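Side-chain contacts in probable succinyl-CoA:3-ketoacid coenzyme A transferase subunit B (Bacillus subtilis, PDB 3CDK), which probably transfers coenzyme A from succinyl-CoA to a 3-oxo acid, releasing succinate and a 3-oxoacyl-CoA: residues K9-R14 / I29-L34; H44-L47 / L53-I56; G63-D68 / K74-E79; V110-D115 / E207-V212; V171-T176 / V180-N185. One frame throughout, in Å; residues are numbered along the deposited sequence.

Contact 1 of 5, residues K9-R14 / I29-L34; sequences KRMVKR and IGMPTL
Met11 and Met31 meet at the ends of their side chains, and this is the more closely packed part of the contact. The methyl of Met11, CE, lies 3.7 Å from SD of Met31, and the two sulfurs, Met11 SD and Met31 SD, are 4.0 Å apart. The side chains cross at about a right angle. Met31 sends CG away from its backbone N (chi1 -177°) and stays extended as far as SD, which carries the sulfur across to Met11 on helix 5-16 before the chain bends at chi3. Met11 is buried and also touches Glu147 and Asp177, while Met31 rests on Ile145 of strand 141-145.

The Val12 side is looser. One methyl does the work there: CG2 of Val12 sits 4.1 Å from CG of Met31 and equally far from CB of Leu34. Leu34 is exposed and offers little more than that CB, so this edge faces solvent. The loop keeps its own shape through Gly30 O, which accepts both from Thr33 N and, at 3.0 Å, from Thr33 OG1.

No hydrogen bond links 9-14 to 29-34. Helix 5-16 and the loop after strand 24-27 therefore meet through dispersion and apolar burial alone, with two flexible thioethers that set few directional demands.

Contact 2 of 5, residues H44-L47 / L53-I56; sequences HVML and LLGI
Met46 folds back on itself to reach Leu54 and Gly55: CG lies beside the backbone N (chi1 -63°), and further bends at chi2 and chi3 bring CE to 3.5 Å from Leu54 O and 3.8 Å from Gly55 CA. Leu54 answers with CG opposite its own backbone N (chi1 178°), which brings CD1 to 3.7 Å from Met46 CB. Another protein chain adds apolar side chains against this same Met46-Leu54 pair. Two residues beyond Leu54, Ile56 lays CG1 and CD1 alongside Leu47, and its CD1 lies 3.8 Å from Leu47 CB.

The backbone bonds run through a single acceptor. Leu47 O takes Gly55 N at 2.9 Å and Ile56 N at 3.2 Å, the former from above the carbonyl plane and the latter tilted only slightly from it. Two successive N-H groups on one carbonyl are the mark of a beta bulge, here in strand 53-57 with Gly55 at a positive phi. A water completes the pairing, accepting from Leu47 N and donating to Ile56 O, 2.7 Å from each.

The hairpin of strands 46-49 and 53-57 carries Glu50, the predicted active-site residue, in its connection, with the Ile56 side chain about 7 Å from that of Glu50. A doubly used carbonyl, a bridging water and apolar flanks thus give the base of that turn a defined, if irregular, pairing.

Contact 3 of 5, residues G63-D68 / K74-E79; sequences GTEDAD and KETITE
Glu65 and Thr76 supply the direct apolar touch between 63-68 and 74-79: the methylene CB of Glu65 lies 3.4 Å from the methyl CG2 of Thr76. The buried threonine directs its CB toward the other segment, but the glutamate meets it only with the first carbon of its chain.

Water makes the polar link. One molecule accepts from Asp66 N at 2.7 Å and donates to Ile77 O at 3.0 Å, although it has more acceptors nearby than protons to give. Its bond to Thr76 OG1 is weak.

Bonds inside 63-68 shape the loop. In Glu65, CG falls between the backbone N and the carbonyl carbon (chi1 73°) and the chain bends again at chi2, turning the carboxylate back along its own segment. OE1 then accepts from Gly63 N at 2.7 Å on its syn lone pair. Asp66 OD1 takes Asp68 N at 3.1 Å, nearly straight but from well above the carboxylate plane; this fits an Asx turn, but Asp66 was modelled in two conformers, which leaves the turn doubtful.

Salt bridges lead out of the chain. Glu65 OE2, both carboxylate oxygens of Asp68 and, in the conformer described, Asp66 OD2 pair with basic side chains of another protein chain, so this acidic loop forms part of a subunit interface.

Within the chain, Pro60 lies against both Glu65 and Thr76, where the loop after strand 53-57 meets the run into strand 78-80. There Thr78 bonds to the backbone of Gly57 and the two strands pair antiparallel.

Contact 4 of 5, residues V110-D115 / E207-V212; sequences VSEQGD and EADFAV
Glu112 reaches from a type I beta turn, Ser111 to Gly114, to Ala208 and Asp209 near the end of the chain. The turn joins strands 109-111 and 116-117 in a tight hairpin, and Gly114, with positive phi, has the place of a G1 bulge.

Starting at CB, the side chain of Glu112 sends CG opposite its carbonyl carbon (chi1 -82°) and continues extended. CG does the apolar work: it lies 3.7 Å from CB of Ala208, which points toward the turn, and passes 3.2 Å from Asp209 N, with Asp209 O a little farther off. CD comes next, 3.4 Å from Asp209 N. At the tip, OE2 accepts a hydrogen bond from Asp209 N at 2.7 Å, bent to 141°. OE2 is modelled too near its neighbour, so its exact place, and with it the fine geometry of this bond, is doubtful.

The two acidic side chains lie side by side and point the same way, their carboxylate planes 41° apart, but how close the carboxylates come is as doubtful as the place of OE2. Both side chains also touch Lys159.

Behind the contact, Ala208 packs on Met188 of strand 187-193, and the Phe210 ring meets that of Tyr203. The segment 207-212 thus runs from the turn to the edge of the large sheet. The turn itself is closed by two backbone bonds, Gly114 N to Ser111 O at 2.8 Å and Ser111 N to Asp115 O at 3.2 Å.

Contact 5 of 5, residues V171-T176 / V180-N185; sequences VHRLIT and VFDFVN
Leu174 and Phe181 form the hydrogen-bonded pair of an antiparallel hairpin, in which the segments 173-175 and 180-184 run at 166° to each other. Leu174 N gives to Phe181 O and Phe181 N to Leu174 O, both at 2.7 Å and in the carbonyl planes. Past the pair, Phe183 N reaches His172 O at 3.0 Å from above the carbonyl plane. CA-H...O contacts, such as Arg173 CA to Phe181 O, fill in between.

The charged pair lies on the face that also carries Ile175 and Val180. Arg173 bends at chi3 (-69°), which sets its guanidinium edge-on to the Asp182 carboxylate, the planes 15° apart. It grips side-on: NE to OD1 of Asp182 at 2.7 Å and NH2 to OD2 at 3.1 Å, with a second bond from NH2 to OD1. The Arg173 methylenes run past Val180 CG1, and NH1 makes a salt bridge with Glu18, close to Arg14 and Arg141.

Apolar contacts occupy both faces. Leu174 and Phe181 lie side by side, CD2 to CD2 at 3.8 Å, and the Phe181 ring meets that of Phe210. Phe183 lays its CE1 corner 3.5 Å from Val171 CG1, with His172 O and Leu174 CB near its ring edge. On the Arg173 face, Ile175 CG2 and Val180 CG1 are 4.2 Å apart.

The hairpin thus combines ladder bonds, hydrophobic cover and, at its partly exposed side, a nearly coplanar ion pair; Asp182 and Glu18 together probably offset the positive charge gathered by Arg173, Arg14 and Arg141.

Contact 5 is the most buried of the five and contact 1 lies nearest the chain's centre. The two touch where Met11 and Arg14 pack on Ile175, setting helix 5-16 against the hairpin of contact 5. Contact 4, a partly buried meeting of turn and chain end, neighbours contact 5: Gly114 O probably bonds to Val171 N. Contacts 2 and 3 lie on the side of the centre opposite contacts 4 and 5, joined through strands 53-57 and 78-80, with contact 3 at the periphery. Chemistry differs accordingly: thioethers and aliphatics in contact 1, ladder bonds and an ion pair in 5, bulge and water in 2, a doubtful carboxylate bond in 4, and acids serving another chain in 3.

Contact 1 of 5, residues K9-R14 / I29-L34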
# COMPACT_ATOMS: atom_id res chain seq x y z
N LYS B 9 38.23 6.84 6.51
CA LYS B 9 38.54 6.63 5.10
C LYS B 9 38.80 5.16 4.80
O LYS B 9 38.50 4.66 3.70
CB LYS B 9 39.67 7.57 4.63
CG LYS B 9 40.66 7.01 3.59
CD LYS B 9 41.91 6.41 4.27
CE LYS B 9 42.56 5.28 3.44
NZ LYS B 9 43.57 5.77 2.44
N ARG B 10 39.34 4.45 5.80
CA ARG B 10 39.55 3.00 5.72
C ARG B 10 38.22 2.29 5.66
O ARG B 10 37.96 1.46 4.78
CB ARG B 10 40.30 2.50 6.95
CG ARG B 10 41.81 2.66 6.86
CD ARG B 10 42.47 1.84 7.94
NE ARG B 10 43.83 2.30 8.18
CZ ARG B 10 44.84 1.53 8.58
NH1 ARG B 10 46.04 2.06 8.75
NH2 ARG B 10 44.65 0.23 8.80
N MET B 11 37.38 2.61 6.63
CA MET B 11 36.10 2.00 6.75
C MET B 11 35.28 2.22 5.49
O MET B 11 34.75 1.27 4.93
CB MET B 11 35.38 2.57 7.96
CG MET B 11 35.95 2.10 9.26
SD MET B 11 34.76 2.41 10.58
CE MET B 11 35.41 3.99 11.15
N VAL B 12 35.23 3.46 5.02
CA VAL B 12 34.42 3.82 3.84
C VAL B 12 34.89 3.10 2.56
O VAL B 12 34.09 2.52 1.81
CB VAL B 12 34.38 5.36 3.66
CG1 VAL B 12 33.87 5.76 2.28
CG2 VAL B 12 33.51 5.99 4.74
N LYS B 13 36.20 3.11 2.34
CA LYS B 13 36.74 2.53 1.13
C LYS B 13 36.46 1.02 1.06
O LYS B 13 36.18 0.48 -0.02
CB LYS B 13 38.24 2.83 1.00
CG LYS B 13 38.68 3.32 -0.39
CD LYS B 13 38.10 2.47 -1.57
CE LYS B 13 38.34 3.13 -2.95
NZ LYS B 13 37.31 2.76 -3.99
N ARG B 14 36.50 0.36 2.21
CA ARG B 14 36.21 -1.06 2.24
C ARG B 14 34.73 -1.34 1.95
O ARG B 14 34.41 -2.32 1.26
CB ARG B 14 36.63 -1.65 3.58
CG ARG B 14 36.39 -3.16 3.70
CD ARG B 14 36.96 -4.00 2.53
NE ARG B 14 36.59 -5.40 2.72
CZ ARG B 14 35.36 -5.89 2.54
NH1 ARG B 14 35.14 -7.17 2.76
NH2 ARG B 14 34.35 -5.11 2.15
N ILE B 29 21.97 7.02 7.54
CA ILE B 29 22.48 8.30 8.06
C ILE B 29 23.85 8.09 8.70
O ILE B 29 24.12 7.02 9.28
CB ILE B 29 21.52 8.84 9.14
CG1 ILE B 29 21.91 10.25 9.60
CG2 ILE B 29 21.47 7.87 10.34
CD1 ILE B 29 21.23 11.43 8.83
N GLY B 30 24.70 9.10 8.59
CA GLY B 30 26.00 9.06 9.20
C GLY B 30 27.02 8.59 8.19
O GLY B 30 26.88 8.81 6.99
N MET B 31 28.03 7.92 8.70
CA MET B 31 29.17 7.51 7.91
C MET B 31 28.81 6.83 6.57
O MET B 31 29.48 7.08 5.57
CB MET B 31 30.06 6.64 8.81
CG MET B 31 31.37 6.16 8.21
SD MET B 31 32.59 5.58 9.44
CE MET B 31 31.63 5.28 10.92
N PRO B 32 27.74 5.99 6.53
CA PRO B 32 27.50 5.29 5.26
C PRO B 32 27.14 6.17 4.06
O PRO B 32 27.35 5.73 2.93
CB PRO B 32 26.34 4.36 5.59
CG PRO B 32 26.35 4.24 7.04
CD PRO B 32 26.76 5.58 7.54
N THR B 33 26.62 7.37 4.29
CA THR B 33 26.27 8.25 3.16
C THR B 33 27.53 8.68 2.40
O THR B 33 27.45 9.03 1.23
CB THR B 33 25.44 9.49 3.56
OG1 THR B 33 26.18 10.26 4.50
CG2 THR B 33 24.11 9.07 4.21
N LEU B 34 28.69 8.62 3.05
CA LEU B 34 29.97 8.95 2.41
C LEU B 34 30.33 7.99 1.28
O LEU B 34 30.89 8.41 0.27
CB LEU B 34 31.09 9.05 3.45
CG LEU B 34 31.50 10.46 3.95
CD1 LEU B 34 30.50 11.55 3.63
CD2 LEU B 34 31.81 10.46 5.43

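Contact 2 of 5, residues H44-L47 / L53-I56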
# COMPACT_ATOMS: atom_id res chain seq x y z
N HIS B 44 26.81 0.50 -11.82
CA HIS B 44 25.52 1.19 -11.93
C HIS B 44 24.46 0.61 -11.01
O HIS B 44 24.07 -0.57 -11.07
CB HIS B 44 25.03 1.22 -13.37
CG HIS B 44 25.95 1.94 -14.30
ND1 HIS B 44 26.63 1.30 -15.33
CD2 HIS B 44 26.34 3.24 -14.35
CE1 HIS B 44 27.37 2.18 -15.98
NE2 HIS B 44 27.21 3.36 -15.41
N VAL B 45 23.97 1.50 -10.16
CA VAL B 45 23.23 1.12 -9.01
C VAL B 45 22.14 2.18 -8.81
O VAL B 45 22.18 3.22 -9.47
CB VAL B 45 24.20 1.10 -7.81
CG1 VAL B 45 24.26 2.46 -7.11
CG2 VAL B 45 23.78 0.03 -6.84
N MET B 46 21.18 1.93 -7.93
CA MET B 46 20.27 3.01 -7.55
C MET B 46 20.20 3.12 -6.05
O MET B 46 19.97 2.13 -5.38
CB MET B 46 18.88 2.82 -8.16
CG MET B 46 18.85 2.84 -9.70
SD MET B 46 18.64 4.47 -10.47
CE MET B 46 16.90 4.80 -10.28
N LEU B 47 20.46 4.31 -5.49
CA LEU B 47 20.32 4.46 -4.05
C LEU B 47 18.88 4.83 -3.65
O LEU B 47 18.29 5.78 -4.21
CB LEU B 47 21.33 5.46 -3.50
CG LEU B 47 22.87 5.25 -3.55
CD1 LEU B 47 23.34 3.78 -3.61
CD2 LEU B 47 23.53 6.08 -4.66
N LEU B 53 12.21 7.98 -2.61
CA LEU B 53 12.84 8.15 -3.86
C LEU B 53 13.75 6.99 -4.08
O LEU B 53 14.55 6.65 -3.19
CB LEU B 53 13.60 9.46 -3.92
CG LEU B 53 14.86 9.54 -4.79
CD1 LEU B 53 14.61 9.72 -6.34
CD2 LEU B 53 15.75 10.63 -4.21
N LEU B 54 13.61 6.37 -5.26
CA LEU B 54 14.61 5.47 -5.77
C LEU B 54 15.42 6.21 -6.87
O LEU B 54 14.91 6.51 -7.96
CB LEU B 54 13.98 4.16 -6.28
CG LEU B 54 14.96 3.14 -6.91
CD1 LEU B 54 16.01 2.71 -5.90
CD2 LEU B 54 14.30 1.90 -7.52
N GLY B 55 16.66 6.56 -6.53
CA GLY B 55 17.52 7.26 -7.45
C GLY B 55 18.16 8.53 -6.93
O GLY B 55 18.29 9.49 -7.68
N ILE B 56 18.60 8.56 -5.66
CA ILE B 56 19.45 9.62 -5.14
C ILE B 56 20.61 10.00 -6.07
O ILE B 56 21.31 9.13 -6.62
CB ILE B 56 20.07 9.24 -3.78
CG1 ILE B 56 18.99 8.84 -2.78
CG2 ILE B 56 20.86 10.43 -3.22
CD1 ILE B 56 19.48 8.17 -1.52
O HOH W 1 20.71 6.53 -7.04

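Contact 3 of 5, residues G63-D68 / K74-E79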
# COMPACT_ATOMS: atom_id res chain seq x y z
N GLY B 63 22.07 27.34 -5.60
CA GLY B 63 21.02 28.15 -6.20
C GLY B 63 19.88 27.29 -6.73
O GLY B 63 18.75 27.75 -6.83
N THR B 64 20.18 26.04 -7.04
CA THR B 64 19.24 25.16 -7.72
C THR B 64 18.49 24.24 -6.75
O THR B 64 17.44 23.67 -7.08
CB THR B 64 20.01 24.38 -8.82
OG1 THR B 64 20.04 25.16 -10.05
CG2 THR B 64 19.46 23.00 -9.07
N GLU B 65 19.02 24.10 -5.53
CA GLU B 65 18.43 23.28 -4.48
C GLU B 65 16.91 23.47 -4.32
O GLU B 65 16.40 24.59 -4.35
CB GLU B 65 19.19 23.46 -3.15
CG GLU B 65 19.00 24.79 -2.42
CD GLU B 65 19.65 26.00 -3.09
OE1 GLU B 65 20.66 25.86 -3.82
OE2 GLU B 65 19.14 27.12 -2.87
N ASP B 66 16.21 22.35 -4.11
CA ASP B 66 14.76 22.35 -4.03
C ASP B 66 14.26 21.77 -2.70
O ASP B 66 14.75 20.75 -2.24
CB ASP B 66 14.19 21.58 -5.24
CG ASP B 66 12.69 21.38 -5.17
OD1 ASP B 66 11.98 22.12 -4.46
OD2 ASP B 66 12.21 20.47 -5.86
N ALA B 67 13.27 22.43 -2.12
CA ALA B 67 12.73 22.04 -0.82
C ALA B 67 11.85 20.82 -0.80
O ALA B 67 11.68 20.22 0.24
CB ALA B 67 11.97 23.25 -0.18
N ASP B 68 11.30 20.43 -1.94
CA ASP B 68 10.52 19.20 -1.98
C ASP B 68 11.42 18.02 -2.25
O ASP B 68 10.93 16.90 -2.46
CB ASP B 68 9.38 19.24 -3.01
CG ASP B 68 8.41 20.40 -2.78
OD1 ASP B 68 8.42 21.03 -1.69
OD2 ASP B 68 7.62 20.69 -3.73
N LYS B 74 17.64 14.72 5.67
CA LYS B 74 17.02 16.02 5.63
C LYS B 74 17.92 17.03 4.92
O LYS B 74 17.80 18.25 5.13
CB LYS B 74 16.67 16.46 7.05
CG LYS B 74 15.29 15.97 7.44
CD LYS B 74 15.30 15.16 8.74
CE LYS B 74 14.77 13.72 8.51
NZ LYS B 74 14.53 13.03 9.82
N GLU B 75 18.83 16.51 4.11
CA GLU B 75 19.70 17.34 3.27
C GLU B 75 19.14 17.47 1.87
O GLU B 75 18.42 16.61 1.38
CB GLU B 75 21.11 16.77 3.19
CG GLU B 75 21.65 16.30 4.50
CD GLU B 75 22.98 15.61 4.35
OE1 GLU B 75 23.04 14.54 3.71
OE2 GLU B 75 23.98 16.13 4.88
N THR B 76 19.51 18.55 1.21
CA THR B 76 19.06 18.82 -0.15
C THR B 76 19.88 17.99 -1.16
O THR B 76 21.11 17.94 -1.10
CB THR B 76 19.18 20.32 -0.44
OG1 THR B 76 17.89 20.84 -0.79
CG2 THR B 76 20.14 20.57 -1.56
N ILE B 77 19.17 17.33 -2.06
CA ILE B 77 19.79 16.36 -2.95
C ILE B 77 19.40 16.55 -4.41
O ILE B 77 18.82 17.58 -4.79
CB ILE B 77 19.45 14.91 -2.56
CG1 ILE B 77 17.94 14.68 -2.58
CG2 ILE B 77 20.07 14.55 -1.23
CD1 ILE B 77 17.53 13.20 -2.59
N THR B 78 19.71 15.55 -5.22
CA THR B 78 19.32 15.56 -6.63
C THR B 78 18.84 14.19 -7.07
O THR B 78 19.04 13.21 -6.35
CB THR B 78 20.49 15.96 -7.51
OG1 THR B 78 20.40 17.37 -7.77
CG2 THR B 78 20.45 15.21 -8.82
N GLU B 79 18.22 14.12 -8.25
CA GLU B 79 17.74 12.83 -8.81
C GLU B 79 18.58 12.34 -9.99
O GLU B 79 19.08 13.14 -10.76
CB GLU B 79 16.25 12.87 -9.13
CG GLU B 79 15.85 13.44 -10.47
CD GLU B 79 14.35 13.81 -10.57
OE1 GLU B 79 13.67 14.02 -9.54
OE2 GLU B 79 13.84 13.92 -11.70
O HOH W 2 16.98 19.76 -3.78

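Contact 4 of 5, residues V110-D115 / E207-V212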
# COMPACT_ATOMS: atom_id res chain seq x y z
N VAL B 110 28.01 -3.66 18.17
CA VAL B 110 27.62 -4.90 17.52
C VAL B 110 28.00 -6.04 18.47
O VAL B 110 28.88 -5.89 19.32
CB VAL B 110 28.25 -5.04 16.11
CG1 VAL B 110 27.94 -6.37 15.50
CG2 VAL B 110 27.75 -3.99 15.19
N SER B 111 27.32 -7.18 18.35
CA SER B 111 27.54 -8.32 19.27
C SER B 111 27.91 -9.56 18.50
O SER B 111 27.71 -9.62 17.28
CB SER B 111 26.31 -8.60 20.15
OG SER B 111 25.30 -9.32 19.44
N GLU B 112 28.45 -10.54 19.25
CA GLU B 112 28.81 -11.90 18.78
C GLU B 112 27.85 -12.50 17.77
O GLU B 112 28.27 -13.07 16.77
CB GLU B 112 28.86 -12.86 19.98
CG GLU B 112 30.15 -12.82 20.75
CD GLU B 112 30.12 -13.62 22.03
OE1 GLU B 112 29.05 -14.07 22.46
OE2 GLU B 112 31.19 -13.80 22.62
N GLN B 113 26.55 -12.35 18.07
CA GLN B 113 25.49 -12.98 17.30
C GLN B 113 25.04 -12.12 16.12
O GLN B 113 24.15 -12.52 15.37
CB GLN B 113 24.33 -13.35 18.23
CG GLN B 113 24.71 -14.44 19.24
CD GLN B 113 23.64 -14.66 20.33
OE1 GLN B 113 22.47 -14.33 20.15
NE2 GLN B 113 24.05 -15.24 21.47
N GLY B 114 25.67 -10.97 15.95
CA GLY B 114 25.27 -10.06 14.88
C GLY B 114 24.08 -9.18 15.21
O GLY B 114 23.43 -8.66 14.30
N ASP B 115 23.77 -9.01 16.50
CA ASP B 115 22.84 -7.95 16.91
C ASP B 115 23.49 -6.61 16.61
O ASP B 115 24.75 -6.50 16.55
CB ASP B 115 22.54 -7.98 18.40
CG ASP B 115 21.91 -9.26 18.87
OD1 ASP B 115 21.44 -10.06 18.03
OD2 ASP B 115 21.87 -9.46 20.09
N GLU B 207 35.58 -7.58 22.58
CA GLU B 207 34.95 -8.24 23.71
C GLU B 207 34.19 -9.46 23.24
O GLU B 207 34.11 -10.46 23.96
CB GLU B 207 33.99 -7.30 24.41
CG GLU B 207 34.53 -5.91 24.65
CD GLU B 207 34.15 -5.35 26.03
OE1 GLU B 207 35.08 -5.34 26.89
OE2 GLU B 207 32.96 -4.96 26.24
N ALA B 208 33.63 -9.37 22.04
CA ALA B 208 33.01 -10.51 21.38
C ALA B 208 33.93 -11.73 21.23
O ALA B 208 35.15 -11.59 21.19
CB ALA B 208 32.51 -10.08 20.03
N ASP B 209 33.31 -12.91 21.16
CA ASP B 209 33.94 -14.17 20.73
C ASP B 209 33.81 -14.37 19.23
O ASP B 209 32.70 -14.23 18.65
CB ASP B 209 33.22 -15.36 21.35
CG ASP B 209 33.81 -15.79 22.65
OD1 ASP B 209 34.66 -15.04 23.20
OD2 ASP B 209 33.43 -16.88 23.13
N PHE B 210 34.91 -14.74 18.61
CA PHE B 210 34.89 -15.04 17.21
C PHE B 210 35.81 -16.18 16.84
O PHE B 210 36.86 -16.37 17.45
CB PHE B 210 35.24 -13.79 16.41
CG PHE B 210 36.49 -13.10 16.87
CD1 PHE B 210 37.75 -13.54 16.42
CD2 PHE B 210 36.42 -12.00 17.71
CE1 PHE B 210 38.92 -12.89 16.83
CE2 PHE B 210 37.59 -11.35 18.13
CZ PHE B 210 38.84 -11.80 17.69
N ALA B 211 35.39 -16.95 15.85
CA ALA B 211 36.27 -17.85 15.13
C ALA B 211 37.18 -17.01 14.24
O ALA B 211 36.78 -15.98 13.71
CB ALA B 211 35.45 -18.82 14.29
N VAL B 212 38.43 -17.42 14.09
CA VAL B 212 39.19 -16.78 13.03
C VAL B 212 39.14 -17.65 11.79
O VAL B 212 39.36 -18.86 11.86
CB VAL B 212 40.55 -16.19 13.45
CG1 VAL B 212 40.88 -16.52 14.90
CG2 VAL B 212 41.64 -16.54 12.47

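Contact 5 of 5, residues V171-T176 / V180-N185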
# COMPACT_ATOMS: atom_id res chain seq x y z
N VAL B 171 23.19 -8.50 11.40
CA VAL B 171 24.37 -8.05 10.70
C VAL B 171 24.96 -9.21 9.96
O VAL B 171 25.23 -10.24 10.57
CB VAL B 171 25.39 -7.45 11.70
CG1 VAL B 171 26.68 -7.03 11.04
CG2 VAL B 171 24.73 -6.25 12.41
N HIS B 172 25.14 -9.08 8.64
CA HIS B 172 25.83 -10.10 7.86
C HIS B 172 27.33 -9.87 7.86
O HIS B 172 28.11 -10.82 7.93
CB HIS B 172 25.31 -10.17 6.42
CG HIS B 172 23.86 -10.52 6.30
ND1 HIS B 172 22.88 -9.57 6.04
CD2 HIS B 172 23.21 -11.70 6.43
CE1 HIS B 172 21.70 -10.16 6.01
NE2 HIS B 172 21.87 -11.45 6.24
N ARG B 173 27.75 -8.61 7.78
CA ARG B 173 29.17 -8.30 7.72
C ARG B 173 29.43 -7.04 8.52
O ARG B 173 28.70 -6.07 8.38
CB ARG B 173 29.61 -8.11 6.26
CG ARG B 173 30.99 -7.52 6.12
CD ARG B 173 31.62 -7.84 4.78
NE ARG B 173 31.97 -9.25 4.63
CZ ARG B 173 32.35 -9.81 3.49
NH1 ARG B 173 32.42 -9.09 2.39
NH2 ARG B 173 32.64 -11.10 3.45
N LEU B 174 30.48 -7.05 9.36
CA LEU B 174 30.88 -5.84 10.07
C LEU B 174 32.22 -5.37 9.54
O LEU B 174 33.18 -6.16 9.50
CB LEU B 174 30.97 -6.10 11.57
CG LEU B 174 31.74 -5.08 12.44
CD1 LEU B 174 31.14 -3.67 12.42
CD2 LEU B 174 31.84 -5.58 13.88
N ILE B 175 32.32 -4.09 9.16
CA ILE B 175 33.65 -3.58 8.88
C ILE B 175 34.08 -2.46 9.85
O ILE B 175 33.38 -1.47 10.05
CB ILE B 175 33.91 -3.23 7.37
CG1 ILE B 175 33.98 -1.74 7.16
CG2 ILE B 175 32.93 -3.91 6.37
CD1 ILE B 175 35.06 -1.37 6.29
N THR B 176 35.24 -2.63 10.48
CA THR B 176 35.74 -1.58 11.35
C THR B 176 36.94 -0.93 10.69
O THR B 176 37.23 -1.21 9.53
CB THR B 176 36.12 -2.11 12.76
OG1 THR B 176 37.27 -2.97 12.70
CG2 THR B 176 34.95 -2.80 13.41
N VAL B 180 37.42 -6.90 9.38
CA VAL B 180 36.16 -7.28 8.79
C VAL B 180 35.68 -8.58 9.44
O VAL B 180 36.49 -9.52 9.63
CB VAL B 180 36.28 -7.46 7.28
CG1 VAL B 180 34.87 -7.58 6.65
CG2 VAL B 180 37.07 -6.32 6.68
N PHE B 181 34.39 -8.61 9.77
CA PHE B 181 33.76 -9.77 10.42
C PHE B 181 32.56 -10.23 9.65
O PHE B 181 31.77 -9.41 9.21
CB PHE B 181 33.27 -9.42 11.82
CG PHE B 181 34.38 -9.20 12.82
CD1 PHE B 181 35.00 -10.29 13.44
CD2 PHE B 181 34.80 -7.91 13.15
CE1 PHE B 181 36.01 -10.10 14.37
CE2 PHE B 181 35.81 -7.71 14.06
CZ PHE B 181 36.41 -8.80 14.69
N ASP B 182 32.40 -11.54 9.51
CA ASP B 182 31.22 -12.16 8.89
C ASP B 182 30.41 -12.84 9.98
O ASP B 182 30.97 -13.30 10.99
CB ASP B 182 31.62 -13.21 7.84
CG ASP B 182 32.12 -12.60 6.52
OD1 ASP B 182 32.17 -11.35 6.37
OD2 ASP B 182 32.44 -13.39 5.60
N PHE B 183 29.09 -12.91 9.81
CA PHE B 183 28.24 -13.69 10.70
C PHE B 183 27.52 -14.79 9.92
O PHE B 183 26.91 -14.52 8.90
CB PHE B 183 27.23 -12.80 11.43
CG PHE B 183 27.85 -11.69 12.24
CD1 PHE B 183 28.25 -10.48 11.63
CD2 PHE B 183 28.02 -11.82 13.61
CE1 PHE B 183 28.82 -9.46 12.37
CE2 PHE B 183 28.59 -10.79 14.36
CZ PHE B 183 28.99 -9.61 13.73
N VAL B 184 27.62 -16.03 10.39
CA VAL B 184 26.86 -17.11 9.77
C VAL B 184 26.16 -17.93 10.84
O VAL B 184 26.77 -18.78 11.53
CB VAL B 184 27.71 -18.05 8.88
CG1 VAL B 184 27.05 -18.16 7.51
CG2 VAL B 184 29.18 -17.58 8.77
N ASN B 185 24.87 -17.64 10.98
CA ASN B 185 24.00 -18.26 11.98
C ASN B 185 24.50 -18.11 13.42
O ASN B 185 24.75 -19.09 14.10
CB ASN B 185 23.71 -19.74 11.64
CG ASN B 185 22.22 -20.05 11.64
OD1 ASN B 185 21.49 -19.67 10.71
ND2 ASN B 185 21.76 -20.72 12.69